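Local atomic coordinates of Atg1 tMIT (Kluyveromyces marxianus, PDB entry 4P1N), a protein that is a serine/threonine protein kinase essential for autophagy, required for autophagosome formation and for cytoplasm-to-vacuole transport, represented here by its tandem MIT domains. Residues B[11-25]-B[138-152]. Residues are numbered along the deposited sequence; the frame is centred on the assembly and turned at random.
Sequences TPFVESLSAKAFVMY and KLNILVQWIRDRFNE
With chi1 163°, Y25 turns its CG anti to the backbone N and sends the phenol across to R149 and E152, while W145, whose CG is likewise anti, brings the six-membered end of its indole against S18, A21 and F22. Y25 suits its place because it offers both a face and a hydroxyl: R149 CD sits over the ring centre in a CH-pi contact, 3.9 Å from the centroid, and Y25 OH donates to E152 OE2 at 2.5 Å, on its syn side but 27° out of the carboxylate plane. R149 grips the same carboxylate side-on, NE and NH2 both bonding OE1, with R149 NE to E152 OE1 at 2.7 Å; K156 adds a salt bridge to OE2. Helices 10-33 and 137-170 run roughly parallel here, the segments 30° apart with axes 10.3 Å from each other, and with helix 95-129 covering V14, A21 and I146 they form the three-helix bundle of the first MIT domain. Small S18 admits both W145 and I146; S18 OG donates to V14 O from above the carbonyl plane and still touches I146 CD1. V14 CG1 meets L142 CD1 at 3.8 Å, and its CG2 faces L139 CD1. Long K138 crosses E15 at about a right angle, K138 NZ salt-bridging E15 OE2 at 2.8 Å, while E15 CG rests on L142 CD1. W145 NE1 hydrogen-bonds Q144 OE1 of the second subunit, reciprocally.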
loop_
_atom_site.group_PDB
_atom_site.type_symbol
_atom_site.label_atom_id
_atom_site.label_comp_id
_atom_site.label_asym_id
_atom_site.label_seq_id
_atom_site.Cartn_x
_atom_site.Cartn_y
_atom_site.Cartn_z
ATOM N N THR B 11 0.185 1.281 14.861
ATOM C CA THR B 11 0.699 1.693 13.573
ATOM C C THR B 11 2.102 1.146 13.292
ATOM O O THR B 11 2.330 0.616 12.200
ATOM C CB THR B 11 0.600 3.211 13.371
ATOM O OG1 THR B 11 -0.779 3.550 13.250
ATOM C CG2 THR B 11 1.305 3.653 12.096
ATOM N N PRO B 12 3.025 1.257 14.262
ATOM C CA PRO B 12 4.351 0.678 14.031
ATOM C C PRO B 12 4.317 -0.839 13.898
ATOM O O PRO B 12 5.158 -1.388 13.198
ATOM C CB PRO B 12 5.170 1.108 15.259
ATOM C CG PRO B 12 4.228 1.794 16.191
ATOM C CD PRO B 12 3.016 2.185 15.412
ATOM N N PHE B 13 3.369 -1.515 14.553
ATOM C CA PHE B 13 3.220 -2.953 14.358
ATOM C C PHE B 13 2.763 -3.267 12.929
ATOM O O PHE B 13 3.240 -4.207 12.304
ATOM C CB PHE B 13 2.255 -3.549 15.363
ATOM C CG PHE B 13 2.899 -3.900 16.686
ATOM C CD1 PHE B 13 3.426 -2.910 17.508
ATOM C CD2 PHE B 13 2.969 -5.224 17.120
ATOM C CE1 PHE B 13 4.012 -3.226 18.732
ATOM C CE2 PHE B 13 3.549 -5.543 18.348
ATOM C CZ PHE B 13 4.068 -4.543 19.155
ATOM N N VAL B 14 1.857 -2.447 12.417
ATOM C CA VAL B 14 1.364 -2.590 11.077
ATOM C C VAL B 14 2.453 -2.215 10.069
ATOM O O VAL B 14 2.593 -2.886 9.082
ATOM C CB VAL B 14 0.107 -1.736 10.874
ATOM C CG1 VAL B 14 -0.378 -1.808 9.437
ATOM C CG2 VAL B 14 -0.991 -2.241 11.791
ATOM N N GLU B 15 3.255 -1.186 10.341
ATOM C CA GLU B 15 4.366 -0.842 9.442
ATOM C C GLU B 15 5.376 -1.975 9.312
ATOM O O GLU B 15 5.888 -2.229 8.234
ATOM C CB GLU B 15 5.125 0.396 9.914
ATOM C CG GLU B 15 4.462 1.681 9.507
ATOM C CD GLU B 15 5.186 2.918 10.018
ATOM O OE1 GLU B 15 5.707 2.887 11.147
ATOM O OE2 GLU B 15 5.207 3.932 9.287
ATOM N N SER B 16 5.689 -2.585 10.452
ATOM C CA SER B 16 6.585 -3.751 10.548
ATOM C C SER B 16 6.062 -4.978 9.740
ATOM O O SER B 16 6.801 -5.626 9.018
ATOM C CB SER B 16 6.759 -4.104 12.040
ATOM O OG SER B 16 7.522 -5.289 12.222
ATOM N N LEU B 17 4.778 -5.279 9.848
ATOM C CA LEU B 17 4.185 -6.318 9.034
ATOM C C LEU B 17 4.198 -5.964 7.583
ATOM O O LEU B 17 4.399 -6.840 6.765
ATOM C CB LEU B 17 2.738 -6.644 9.465
ATOM C CG LEU B 17 2.727 -7.339 10.823
ATOM C CD1 LEU B 17 1.350 -7.240 11.481
ATOM C CD2 LEU B 17 3.174 -8.797 10.714
ATOM N N SER B 18 4.000 -4.696 7.262
ATOM C CA SER B 18 3.944 -4.235 5.860
ATOM C C SER B 18 5.314 -4.294 5.214
ATOM O O SER B 18 5.436 -4.570 4.006
ATOM C CB SER B 18 3.381 -2.820 5.754
ATOM O OG SER B 18 2.030 -2.781 6.175
ATOM N N ALA B 19 6.350 -4.064 6.003
ATOM C CA ALA B 19 7.710 -4.287 5.516
ATOM C C ALA B 19 7.973 -5.742 5.135
ATOM O O ALA B 19 8.557 -6.075 4.075
ATOM C CB ALA B 19 8.707 -3.824 6.560
ATOM N N LYS B 20 7.537 -6.620 6.007
ATOM C CA LYS B 20 7.582 -8.043 5.739
ATOM C C LYS B 20 6.753 -8.479 4.525
ATOM O O LYS B 20 7.223 -9.296 3.692
ATOM C CB LYS B 20 7.089 -8.802 6.979
ATOM C CG LYS B 20 8.062 -8.709 8.155
ATOM C CD LYS B 20 7.465 -9.190 9.478
ATOM C CE LYS B 20 8.472 -8.951 10.590
ATOM N NZ LYS B 20 7.862 -9.291 11.888
ATOM N N ALA B 21 5.530 -7.959 4.413
ATOM C CA ALA B 21 4.686 -8.286 3.254
ATOM C C ALA B 21 5.348 -7.775 1.995
ATOM O O ALA B 21 5.489 -8.488 0.993
ATOM C CB ALA B 21 3.292 -7.687 3.421
ATOM N N PHE B 22 5.900 -6.582 2.067
ATOM C CA PHE B 22 6.513 -5.992 0.880
ATOM C C PHE B 22 7.671 -6.825 0.356
ATOM O O PHE B 22 7.808 -7.062 -0.832
ATOM C CB PHE B 22 7.008 -4.556 1.188
ATOM C CG PHE B 22 7.689 -3.923 0.017
ATOM C CD1 PHE B 22 6.941 -3.309 -0.979
ATOM C CD2 PHE B 22 9.077 -4.027 -0.155
ATOM C CE1 PHE B 22 7.561 -2.733 -2.079
ATOM C CE2 PHE B 22 9.712 -3.433 -1.242
ATOM C CZ PHE B 22 8.962 -2.820 -2.234
ATOM N N VAL B 23 8.550 -7.234 1.261
ATOM C CA VAL B 23 9.728 -7.992 0.880
ATOM C C VAL B 23 9.349 -9.360 0.284
ATOM O O VAL B 23 9.925 -9.837 -0.676
ATOM C CB VAL B 23 10.661 -8.102 2.118
ATOM C CG1 VAL B 23 11.664 -9.176 1.950
ATOM C CG2 VAL B 23 11.385 -6.772 2.333
ATOM N N MET B 24 8.323 -9.972 0.826
ATOM C CA MET B 24 7.857 -11.244 0.334
ATOM C C MET B 24 7.134 -11.064 -1.027
ATOM O O MET B 24 7.322 -11.829 -1.984
ATOM C CB MET B 24 6.966 -11.880 1.418
ATOM C CG MET B 24 6.803 -13.380 1.291
ATOM S SD MET B 24 8.371 -14.272 1.373
ATOM C CE MET B 24 9.072 -13.539 2.751
ATOM N N TYR B 25 6.306 -10.039 -1.116
ATOM C CA TYR B 25 5.625 -9.744 -2.341
ATOM C C TYR B 25 6.624 -9.487 -3.459
ATOM O O TYR B 25 6.428 -9.987 -4.592
ATOM C CB TYR B 25 4.668 -8.576 -2.137
ATOM C CG TYR B 25 4.181 -7.890 -3.391
ATOM C CD1 TYR B 25 3.083 -8.337 -4.043
ATOM C CD2 TYR B 25 4.838 -6.736 -3.913
ATOM C CE1 TYR B 25 2.644 -7.747 -5.192
ATOM C CE2 TYR B 25 4.380 -6.110 -5.069
ATOM C CZ TYR B 25 3.269 -6.595 -5.687
ATOM O OH TYR B 25 2.771 -6.010 -6.837
ATOM N N LYS B 138 -1.938 7.770 8.281
ATOM C CA LYS B 138 -0.921 6.772 7.927
ATOM C C LYS B 138 -1.469 5.377 7.931
ATOM O O LYS B 138 -1.288 4.626 6.969
ATOM C CB LYS B 138 0.241 6.773 8.928
ATOM C CG LYS B 138 1.489 7.516 8.501
ATOM C CD LYS B 138 2.719 6.763 8.989
ATOM C CE LYS B 138 3.986 7.580 8.809
ATOM N NZ LYS B 138 5.182 6.690 8.762
ATOM N N LEU B 139 -2.090 5.016 9.041
ATOM C CA LEU B 139 -2.728 3.714 9.165
ATOM C C LEU B 139 -3.761 3.464 8.055
ATOM O O LEU B 139 -3.785 2.385 7.486
ATOM C CB LEU B 139 -3.417 3.575 10.547
ATOM C CG LEU B 139 -4.107 2.256 10.821
ATOM C CD1 LEU B 139 -3.112 1.108 10.766
ATOM C CD2 LEU B 139 -4.808 2.270 12.161
ATOM N N ASN B 140 -4.628 4.439 7.788
ATOM C CA ASN B 140 -5.603 4.326 6.687
ATOM C C ASN B 140 -4.952 4.008 5.362
ATOM O O ASN B 140 -5.342 3.066 4.661
ATOM C CB ASN B 140 -6.409 5.600 6.516
ATOM C CG ASN B 140 -7.855 5.399 6.840
ATOM O OD1 ASN B 140 -8.520 4.536 6.267
ATOM N ND2 ASN B 140 -8.359 6.193 7.751
ATOM N N ILE B 141 -3.903 4.757 5.067
ATOM C CA ILE B 141 -3.144 4.544 3.837
ATOM C C ILE B 141 -2.570 3.133 3.812
ATOM O O ILE B 141 -2.812 2.390 2.854
ATOM C CB ILE B 141 -2.096 5.653 3.629
ATOM C CG1 ILE B 141 -2.815 6.918 3.170
ATOM C CG2 ILE B 141 -1.052 5.232 2.602
ATOM C CD1 ILE B 141 -1.982 8.201 3.200
ATOM N N LEU B 142 -1.894 2.733 4.891
ATOM C CA LEU B 142 -1.286 1.418 4.976
ATOM C C LEU B 142 -2.263 0.315 4.761
ATOM O O LEU B 142 -1.970 -0.671 4.081
ATOM C CB LEU B 142 -0.643 1.166 6.338
ATOM C CG LEU B 142 0.789 1.607 6.495
ATOM C CD1 LEU B 142 1.258 1.237 7.882
ATOM C CD2 LEU B 142 1.689 0.935 5.480
ATOM N N VAL B 143 -3.408 0.446 5.412
ATOM C CA VAL B 143 -4.437 -0.545 5.319
ATOM C C VAL B 143 -5.035 -0.615 3.914
ATOM O O VAL B 143 -5.257 -1.716 3.425
ATOM C CB VAL B 143 -5.510 -0.338 6.399
ATOM C CG1 VAL B 143 -6.691 -1.279 6.173
ATOM C CG2 VAL B 143 -4.895 -0.588 7.780
ATOM N N GLN B 144 -5.293 0.524 3.269
ATOM C CA GLN B 144 -5.619 0.484 1.831
ATOM C C GLN B 144 -4.579 -0.284 1.004
ATOM O O GLN B 144 -4.944 -1.174 0.200
ATOM C CB GLN B 144 -5.858 1.869 1.282
ATOM C CG GLN B 144 -7.151 2.469 1.863
ATOM C CD GLN B 144 -7.412 3.856 1.377
ATOM O OE1 GLN B 144 -6.575 4.455 0.698
ATOM N NE2 GLN B 144 -8.596 4.405 1.719
ATOM N N TRP B 145 -3.292 -0.000 1.252
ATOM C CA TRP B 145 -2.213 -0.735 0.593
ATOM C C TRP B 145 -2.249 -2.232 0.836
ATOM O O TRP B 145 -2.144 -3.017 -0.104
ATOM C CB TRP B 145 -0.857 -0.158 0.984
ATOM C CG TRP B 145 0.292 -0.787 0.271
ATOM C CD1 TRP B 145 0.787 -0.501 -1.001
ATOM C CD2 TRP B 145 1.084 -1.879 0.771
ATOM N NE1 TRP B 145 1.868 -1.345 -1.269
ATOM C CE2 TRP B 145 2.061 -2.183 -0.192
ATOM C CE3 TRP B 145 1.093 -2.574 1.966
ATOM C CZ2 TRP B 145 3.009 -3.204 0.003
ATOM C CZ3 TRP B 145 2.069 -3.564 2.172
ATOM C CH2 TRP B 145 2.993 -3.867 1.199
ATOM N N ILE B 146 -2.375 -2.633 2.105
ATOM C CA ILE B 146 -2.438 -4.039 2.500
ATOM C C ILE B 146 -3.579 -4.703 1.786
ATOM O O ILE B 146 -3.425 -5.765 1.210
ATOM C CB ILE B 146 -2.633 -4.161 4.056
ATOM C CG1 ILE B 146 -1.344 -3.843 4.774
ATOM C CG2 ILE B 146 -3.133 -5.542 4.454
ATOM C CD1 ILE B 146 -1.507 -3.423 6.225
ATOM N N ARG B 147 -4.736 -4.056 1.785
ATOM C CA ARG B 147 -5.897 -4.597 1.101
ATOM C C ARG B 147 -5.683 -4.779 -0.416
ATOM O O ARG B 147 -6.030 -5.838 -0.948
ATOM C CB ARG B 147 -7.118 -3.747 1.354
ATOM C CG ARG B 147 -8.344 -4.230 0.615
ATOM C CD ARG B 147 -8.756 -3.278 -0.502
ATOM N NE ARG B 147 -9.476 -2.139 0.049
ATOM C CZ ARG B 147 -9.194 -0.837 -0.124
ATOM N NH1 ARG B 147 -8.167 -0.394 -0.885
ATOM N NH2 ARG B 147 -9.972 0.046 0.511
ATOM N N ASP B 148 -5.119 -3.762 -1.066
ATOM C CA ASP B 148 -4.759 -3.804 -2.509
ATOM C C ASP B 148 -3.780 -4.984 -2.743
ATOM O O ASP B 148 -3.910 -5.741 -3.688
ATOM C CB ASP B 148 -4.010 -2.515 -2.997
ATOM C CG ASP B 148 -4.789 -1.185 -2.854
ATOM O OD1 ASP B 148 -6.003 -1.199 -3.069
ATOM O OD2 ASP B 148 -4.123 -0.062 -2.592
ATOM N N ARG B 149 -2.751 -5.104 -1.919
ATOM C CA ARG B 149 -1.795 -6.219 -2.108
ATOM C C ARG B 149 -2.412 -7.579 -1.885
ATOM O O ARG B 149 -2.126 -8.533 -2.623
ATOM C CB ARG B 149 -0.568 -6.071 -1.203
ATOM C CG ARG B 149 0.259 -4.850 -1.538
ATOM C CD ARG B 149 1.014 -4.926 -2.899
ATOM N NE ARG B 149 0.155 -4.618 -4.025
ATOM C CZ ARG B 149 -0.444 -3.446 -4.233
ATOM N NH1 ARG B 149 -0.258 -2.422 -3.425
ATOM N NH2 ARG B 149 -1.259 -3.295 -5.231
ATOM N N PHE B 150 -3.312 -7.665 -0.910
ATOM C CA PHE B 150 -4.019 -8.909 -0.618
ATOM C C PHE B 150 -4.801 -9.360 -1.851
ATOM O O PHE B 150 -4.662 -10.494 -2.261
ATOM C CB PHE B 150 -4.923 -8.712 0.592
ATOM C CG PHE B 150 -5.561 -9.951 1.089
ATOM C CD1 PHE B 150 -6.694 -10.430 0.498
ATOM C CD2 PHE B 150 -5.015 -10.635 2.138
ATOM C CE1 PHE B 150 -7.287 -11.598 0.937
ATOM C CE2 PHE B 150 -5.610 -11.811 2.612
ATOM C CZ PHE B 150 -6.749 -12.284 2.009
ATOM N N ASN B 151 -5.580 -8.464 -2.465
ATOM C CA ASN B 151 -6.398 -8.791 -3.648
ATOM C C ASN B 151 -5.557 -9.112 -4.856
ATOM O O ASN B 151 -5.842 -10.064 -5.566
ATOM C CB ASN B 151 -7.362 -7.642 -3.992
ATOM C CG ASN B 151 -8.414 -7.468 -2.920
ATOM O OD1 ASN B 151 -8.711 -8.413 -2.209
ATOM N ND2 ASN B 151 -8.983 -6.293 -2.803
ATOM N N GLU B 152 -4.511 -8.327 -5.077
ATOM C CA GLU B 152 -3.526 -8.663 -6.097
ATOM C C GLU B 152 -2.859 -10.051 -5.870
ATOM O O GLU B 152 -2.793 -10.879 -6.798
ATOM C CB GLU B 152 -2.459 -7.565 -6.187
ATOM C CG GLU B 152 -1.379 -7.830 -7.232
ATOM C CD GLU B 152 -0.245 -6.811 -7.183
ATOM O OE1 GLU B 152 -0.336 -5.825 -6.418
ATOM O OE2 GLU B 152 0.739 -7.006 -7.913
#